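Local atomic coordinates of Xaa-Pro dipeptidase (Lactobacillus brevis, PDB entry 3I7M), a protein that probably acts as a manganese-dependent metalloexopeptidase of the M24B family, the present chain being its creatinase/prolidase-type N-terminal domain without the rest of the enzyme. Residues I9-L23 and S125-M137. Sequence-based numbering, arbitrary orientation.
Sequences IQQWTAQHHASMTYL and SFDLDITSFIEHM
Trp12, Ile130 and Phe133 form the centre of an apolar layer on one face of the mixed sheet of this creatinase/prolidase N-terminal domain, where helix 9-15 meets helix 131-136, the last helix of this domain construct. The two helix segments run nearly antiparallel, at 151°, with axes 11.8 Å apart, a spacing filled by large side chains. Trp12 extends out of its helix because chi1 (-179°) sets CG trans to the main-chain nitrogen, and its indole lies over Ile130. Ile130 CG1 sits 3.7 Å from the centroid of the Trp12 six-membered ring, almost on its normal, a clear CH-pi contact. Phe133 lies on the same side of the indole, by the five-membered ring, as an oblique aromatic pair with planes inclined at 36°; Trp12 CB rests over the phenyl face in a second CH-pi contact, 4.0 Å from the Phe133 ring centroid. The opposite indole face carries the imidazole of His16, whose ND1 donates to Trp12 O (ND1 to O 2.8 Å); this bond fixes the imidazole above the indole. Deeper in the layer, Ile130 CD1 is met by Ile9 CG2 at 3.9 Å and by Thr21 CG2, while Ile130 CG2 packs on Leu23 CD2 at 3.8 Å. Ile9 CG1 approaches the edge of the Phe133 ring, and Ile9 CD1 meets Ile134 CD1. Beyond the helix end, Leu128 CD1 touches Ala18 CB at 3.6 Å. Asp129 OD1 accepts from Thr131 N, a capping bond at the start of helix 131-136, and from Thr131 OG1 as well; Lys106 N adds a third donor, tying this turn to the chain after strand 101-104. Cohesion between the segments is therefore apolar and aromatic, whereas the His16 ND1 to Trp12 O bond and the two Thr131 bonds, made within single segments, hold the imidazole and the helix start in position.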
loop_
_atom_site.group_PDB
_atom_site.type_symbol
_atom_site.label_atom_id
_atom_site.label_comp_id
_atom_site.label_asym_id
_atom_site.label_seq_id
_atom_site.Cartn_x
_atom_site.Cartn_y
_atom_site.Cartn_z
ATOM N N ILE A 9 11.981 -2.751 2.407
ATOM C CA ILE A 9 11.087 -1.613 2.110
ATOM C C ILE A 9 10.823 -0.764 3.314
ATOM O O ILE A 9 10.770 0.463 3.208
ATOM C CB ILE A 9 9.787 -2.099 1.472
ATOM C CG1 ILE A 9 10.116 -2.746 0.132
ATOM C CG2 ILE A 9 8.846 -0.932 1.115
ATOM C CD1 ILE A 9 9.052 -3.626 -0.436
ATOM N N GLN A 10 10.650 -1.408 4.460
ATOM C CA GLN A 10 10.469 -0.645 5.672
ATOM C C GLN A 10 11.669 0.240 5.938
ATOM O O GLN A 10 11.531 1.409 6.295
ATOM C CB GLN A 10 10.215 -1.613 6.836
ATOM C CG GLN A 10 10.219 -0.925 8.148
ATOM C CD GLN A 10 9.757 -1.880 9.220
ATOM O OE1 GLN A 10 10.518 -2.747 9.659
ATOM N NE2 GLN A 10 8.485 -1.777 9.598
ATOM N N GLN A 11 12.853 -0.321 5.724
ATOM C CA GLN A 11 14.074 0.432 5.966
ATOM C C GLN A 11 14.177 1.655 5.042
ATOM O O GLN A 11 14.545 2.773 5.444
ATOM C CB GLN A 11 15.295 -0.497 5.810
ATOM C CG GLN A 11 16.619 0.179 6.047
ATOM C CD GLN A 11 17.786 -0.691 5.638
ATOM O OE1 GLN A 11 18.293 -0.598 4.505
ATOM N NE2 GLN A 11 18.231 -1.539 6.557
ATOM N N TRP A 12 13.842 1.429 3.779
ATOM C CA TRP A 12 13.859 2.482 2.759
ATOM C C TRP A 12 12.908 3.593 3.176
ATOM O O TRP A 12 13.223 4.767 3.085
ATOM C CB TRP A 12 13.505 1.902 1.365
ATOM C CG TRP A 12 13.529 2.892 0.256
ATOM C CD1 TRP A 12 14.540 3.137 -0.608
ATOM C CD2 TRP A 12 12.464 3.831 -0.118
ATOM N NE1 TRP A 12 14.176 4.116 -1.510
ATOM C CE2 TRP A 12 12.920 4.570 -1.212
ATOM C CE3 TRP A 12 11.163 4.053 0.344
ATOM C CZ2 TRP A 12 12.145 5.554 -1.824
ATOM C CZ3 TRP A 12 10.423 5.038 -0.220
ATOM C CH2 TRP A 12 10.910 5.804 -1.297
ATOM N N THR A 13 11.722 3.164 3.617
ATOM C CA THR A 13 10.687 4.107 4.060
ATOM C C THR A 13 11.232 4.994 5.214
ATOM O O THR A 13 11.102 6.187 5.207
ATOM C CB THR A 13 9.475 3.329 4.483
ATOM O OG1 THR A 13 9.047 2.505 3.368
ATOM C CG2 THR A 13 8.335 4.219 4.886
ATOM N N ALA A 14 11.833 4.359 6.202
ATOM C CA ALA A 14 12.421 5.101 7.329
ATOM C C ALA A 14 13.572 6.003 6.922
ATOM O O ALA A 14 13.631 7.188 7.302
ATOM C CB ALA A 14 12.856 4.049 8.408
ATOM N N GLN A 15 14.438 5.511 6.052
ATOM C CA GLN A 15 15.540 6.306 5.544
ATOM C C GLN A 15 15.139 7.531 4.743
ATOM O O GLN A 15 15.865 8.513 4.711
ATOM C CB GLN A 15 16.464 5.426 4.694
ATOM C CG GLN A 15 17.204 4.389 5.514
ATOM C CD GLN A 15 17.955 3.400 4.632
ATOM O OE1 GLN A 15 17.875 3.467 3.392
ATOM N NE2 GLN A 15 18.667 2.472 5.248
ATOM N N HIS A 16 13.962 7.485 4.126
ATOM C CA HIS A 16 13.399 8.597 3.392
ATOM C C HIS A 16 12.436 9.437 4.206
ATOM O O HIS A 16 11.782 10.326 3.671
ATOM C CB HIS A 16 12.719 8.026 2.143
ATOM C CG HIS A 16 13.694 7.619 1.091
ATOM N ND1 HIS A 16 14.427 6.475 1.173
ATOM C CD2 HIS A 16 14.128 8.256 -0.029
ATOM C CE1 HIS A 16 15.259 6.392 0.154
ATOM N NE2 HIS A 16 15.068 7.447 -0.615
ATOM N N HIS A 17 12.334 9.160 5.494
ATOM C CA HIS A 17 11.557 9.977 6.402
ATOM C C HIS A 17 10.077 9.971 5.955
ATOM O O HIS A 17 9.362 10.982 6.088
ATOM C CB HIS A 17 12.206 11.387 6.468
ATOM C CG HIS A 17 13.724 11.361 6.472
ATOM N ND1 HIS A 17 14.492 11.894 5.453
ATOM C CD2 HIS A 17 14.599 10.805 7.339
ATOM C CE1 HIS A 17 15.772 11.692 5.707
ATOM N NE2 HIS A 17 15.868 11.057 6.862
ATOM N N ALA A 18 9.646 8.849 5.406
ATOM C CA ALA A 18 8.267 8.672 4.960
ATOM C C ALA A 18 7.422 8.118 6.097
ATOM O O ALA A 18 7.829 7.175 6.813
ATOM C CB ALA A 18 8.206 7.702 3.796
ATOM N N SER A 19 6.209 8.624 6.232
ATOM C CA SER A 19 5.275 8.067 7.141
ATOM C C SER A 19 4.790 6.677 6.765
ATOM O O SER A 19 4.379 5.872 7.632
ATOM C CB SER A 19 4.036 8.947 7.279
ATOM O OG SER A 19 4.367 10.254 7.788
HETATM N N MSE A 20 4.743 6.453 5.462
HETATM C CA MSE A 20 4.304 5.150 4.949
HETATM C C MSE A 20 4.654 5.112 3.486
HETATM O O MSE A 20 4.888 6.131 2.838
HETATM C CB MSE A 20 2.855 4.861 5.143
HETATM C CG MSE A 20 2.001 5.841 4.403
HETATM SE SE MSE A 20 0.136 5.639 4.847
HETATM C CE MSE A 20 -0.596 6.659 3.524
ATOM N N THR A 21 4.697 3.881 2.974
ATOM C CA THR A 21 4.814 3.583 1.553
ATOM C C THR A 21 3.545 2.868 1.114
ATOM O O THR A 21 3.175 1.865 1.751
ATOM C CB THR A 21 6.040 2.765 1.338
ATOM O OG1 THR A 21 7.185 3.615 1.547
ATOM C CG2 THR A 21 6.109 2.234 -0.067
ATOM N N TYR A 22 2.943 3.339 0.024
ATOM C CA TYR A 22 1.702 2.753 -0.521
ATOM C C TYR A 22 2.075 2.087 -1.810
ATOM O O TYR A 22 2.404 2.789 -2.795
ATOM C CB TYR A 22 0.692 3.879 -0.707
ATOM C CG TYR A 22 -0.615 3.389 -1.286
ATOM C CD1 TYR A 22 -1.644 3.006 -0.440
ATOM C CD2 TYR A 22 -0.864 3.457 -2.622
ATOM C CE1 TYR A 22 -2.833 2.530 -0.974
ATOM C CE2 TYR A 22 -2.090 2.975 -3.171
ATOM C CZ TYR A 22 -3.038 2.575 -2.302
ATOM O OH TYR A 22 -4.239 2.071 -2.831
ATOM N N LEU A 23 2.068 0.749 -1.866
ATOM C CA LEU A 23 2.416 -0.046 -3.071
ATOM C C LEU A 23 1.122 -0.463 -3.767
ATOM O O LEU A 23 0.193 -0.992 -3.096
ATOM C CB LEU A 23 3.201 -1.247 -2.648
ATOM C CG LEU A 23 4.540 -0.917 -1.997
ATOM C CD1 LEU A 23 5.182 -2.252 -1.586
ATOM C CD2 LEU A 23 5.469 -0.060 -2.833
ATOM N N SER A 125 2.100 14.663 1.879
ATOM C CA SER A 125 2.987 15.162 0.831
ATOM C C SER A 125 3.480 13.976 0.001
ATOM O O SER A 125 4.173 13.107 0.538
ATOM C CB SER A 125 4.247 15.832 1.407
ATOM O OG SER A 125 3.930 17.011 2.137
ATOM N N PHE A 126 3.035 13.841 -1.244
ATOM C CA PHE A 126 3.396 12.714 -2.089
ATOM C C PHE A 126 4.586 13.124 -2.945
ATOM O O PHE A 126 4.512 13.281 -4.166
ATOM C CB PHE A 126 2.184 12.264 -2.948
ATOM C CG PHE A 126 1.137 11.543 -2.180
ATOM C CD1 PHE A 126 1.036 10.198 -2.226
ATOM C CD2 PHE A 126 0.235 12.221 -1.362
ATOM C CE1 PHE A 126 0.049 9.484 -1.543
ATOM C CE2 PHE A 126 -0.762 11.517 -0.630
ATOM C CZ PHE A 126 -0.827 10.151 -0.709
ATOM N N ASP A 127 5.721 13.304 -2.276
ATOM C CA ASP A 127 6.926 13.805 -2.912
ATOM C C ASP A 127 8.026 12.740 -2.962
ATOM O O ASP A 127 9.195 13.022 -3.166
ATOM C CB ASP A 127 7.381 15.094 -2.216
ATOM C CG ASP A 127 7.601 14.977 -0.771
ATOM O OD1 ASP A 127 7.478 13.918 -0.133
ATOM O OD2 ASP A 127 7.989 16.072 -0.265
ATOM N N LEU A 128 7.647 11.492 -2.768
ATOM C CA LEU A 128 8.585 10.369 -2.766
ATOM C C LEU A 128 8.148 9.270 -3.764
ATOM O O LEU A 128 6.964 8.900 -3.805
ATOM C CB LEU A 128 8.638 9.730 -1.390
ATOM C CG LEU A 128 9.325 10.527 -0.289
ATOM C CD1 LEU A 128 9.128 9.829 1.043
ATOM C CD2 LEU A 128 10.809 10.708 -0.520
ATOM N N ASP A 129 9.083 8.724 -4.527
ATOM C CA ASP A 129 8.835 7.746 -5.567
ATOM C C ASP A 129 9.704 6.555 -5.252
ATOM O O ASP A 129 10.913 6.649 -5.216
ATOM C CB ASP A 129 9.139 8.338 -6.942
ATOM C CG ASP A 129 8.661 7.478 -8.074
ATOM O OD1 ASP A 129 8.107 6.398 -7.826
ATOM O OD2 ASP A 129 8.818 7.934 -9.226
ATOM N N ILE A 130 9.069 5.413 -5.016
ATOM C CA ILE A 130 9.770 4.153 -4.760
ATOM C C ILE A 130 9.954 3.310 -6.020
ATOM O O ILE A 130 10.567 2.240 -5.953
ATOM C CB ILE A 130 9.102 3.357 -3.606
ATOM C CG1 ILE A 130 10.049 2.362 -2.957
ATOM C CG2 ILE A 130 7.741 2.750 -4.059
ATOM C CD1 ILE A 130 9.517 1.762 -1.685
ATOM N N THR A 131 9.547 3.860 -7.179
ATOM C CA THR A 131 9.616 3.119 -8.451
ATOM C C THR A 131 11.022 2.529 -8.695
ATOM O O THR A 131 11.168 1.338 -8.925
ATOM C CB THR A 131 9.197 4.008 -9.612
ATOM O OG1 THR A 131 7.810 4.299 -9.458
ATOM C CG2 THR A 131 9.424 3.259 -10.989
ATOM N N SER A 132 12.045 3.379 -8.616
ATOM C CA SER A 132 13.403 2.957 -8.913
ATOM C C SER A 132 13.909 1.922 -7.895
ATOM O O SER A 132 14.599 0.932 -8.264
ATOM C CB SER A 132 14.325 4.165 -8.939
ATOM O OG SER A 132 15.653 3.740 -9.086
ATOM N N PHE A 133 13.638 2.157 -6.602
ATOM C CA PHE A 133 14.058 1.242 -5.522
ATOM C C PHE A 133 13.457 -0.194 -5.763
ATOM O O PHE A 133 14.151 -1.243 -5.723
ATOM C CB PHE A 133 13.715 1.746 -4.149
ATOM C CG PHE A 133 14.082 0.771 -3.013
ATOM C CD1 PHE A 133 15.372 0.711 -2.497
ATOM C CD2 PHE A 133 13.150 -0.074 -2.457
ATOM C CE1 PHE A 133 15.708 -0.200 -1.492
ATOM C CE2 PHE A 133 13.476 -0.953 -1.448
ATOM C CZ PHE A 133 14.766 -1.013 -0.961
ATOM N N ILE A 134 12.162 -0.236 -6.082
ATOM C CA ILE A 134 11.504 -1.512 -6.347
ATOM C C ILE A 134 12.143 -2.141 -7.601
ATOM O O ILE A 134 12.330 -3.373 -7.663
ATOM C CB ILE A 134 9.979 -1.332 -6.534
ATOM C CG1 ILE A 134 9.265 -0.853 -5.260
ATOM C CG2 ILE A 134 9.386 -2.639 -7.174
ATOM C CD1 ILE A 134 9.466 -1.668 -4.003
ATOM N N GLU A 135 12.425 -1.346 -8.630
ATOM C CA GLU A 135 13.002 -1.822 -9.915
ATOM C C GLU A 135 14.321 -2.566 -9.646
ATOM O O GLU A 135 14.639 -3.605 -10.287
ATOM C CB GLU A 135 13.312 -0.612 -10.818
ATOM C CG GLU A 135 12.615 -0.541 -12.164
ATOM C CD GLU A 135 12.350 0.915 -12.645
ATOM O OE1 GLU A 135 11.357 1.140 -13.379
ATOM O OE2 GLU A 135 13.138 1.837 -12.310
ATOM N N HIS A 136 15.122 -2.030 -8.709
ATOM C CA HIS A 136 16.474 -2.558 -8.405
ATOM C C HIS A 136 16.536 -3.681 -7.419
ATOM O O HIS A 136 17.583 -4.328 -7.303
ATOM C CB HIS A 136 17.447 -1.463 -7.918
ATOM C CG HIS A 136 17.596 -0.343 -8.885
ATOM N ND1 HIS A 136 17.784 0.964 -8.487
ATOM C CD2 HIS A 136 17.526 -0.325 -10.238
ATOM C CE1 HIS A 136 17.855 1.734 -9.560
ATOM N NE2 HIS A 136 17.703 0.975 -10.632
HETATM N N MSE A 137 15.458 -3.960 -6.705
HETATM C CA MSE A 137 15.366 -5.212 -5.990
HETATM C C MSE A 137 14.487 -6.143 -6.858
HETATM O O MSE A 137 14.950 -7.071 -7.515
HETATM C CB MSE A 137 14.752 -5.007 -4.609
HETATM C CG MSE A 137 13.250 -5.010 -4.643
HETATM SE SE MSE A 137 12.241 -4.293 -3.120
HETATM C CE MSE A 137 12.879 -5.426 -1.682
#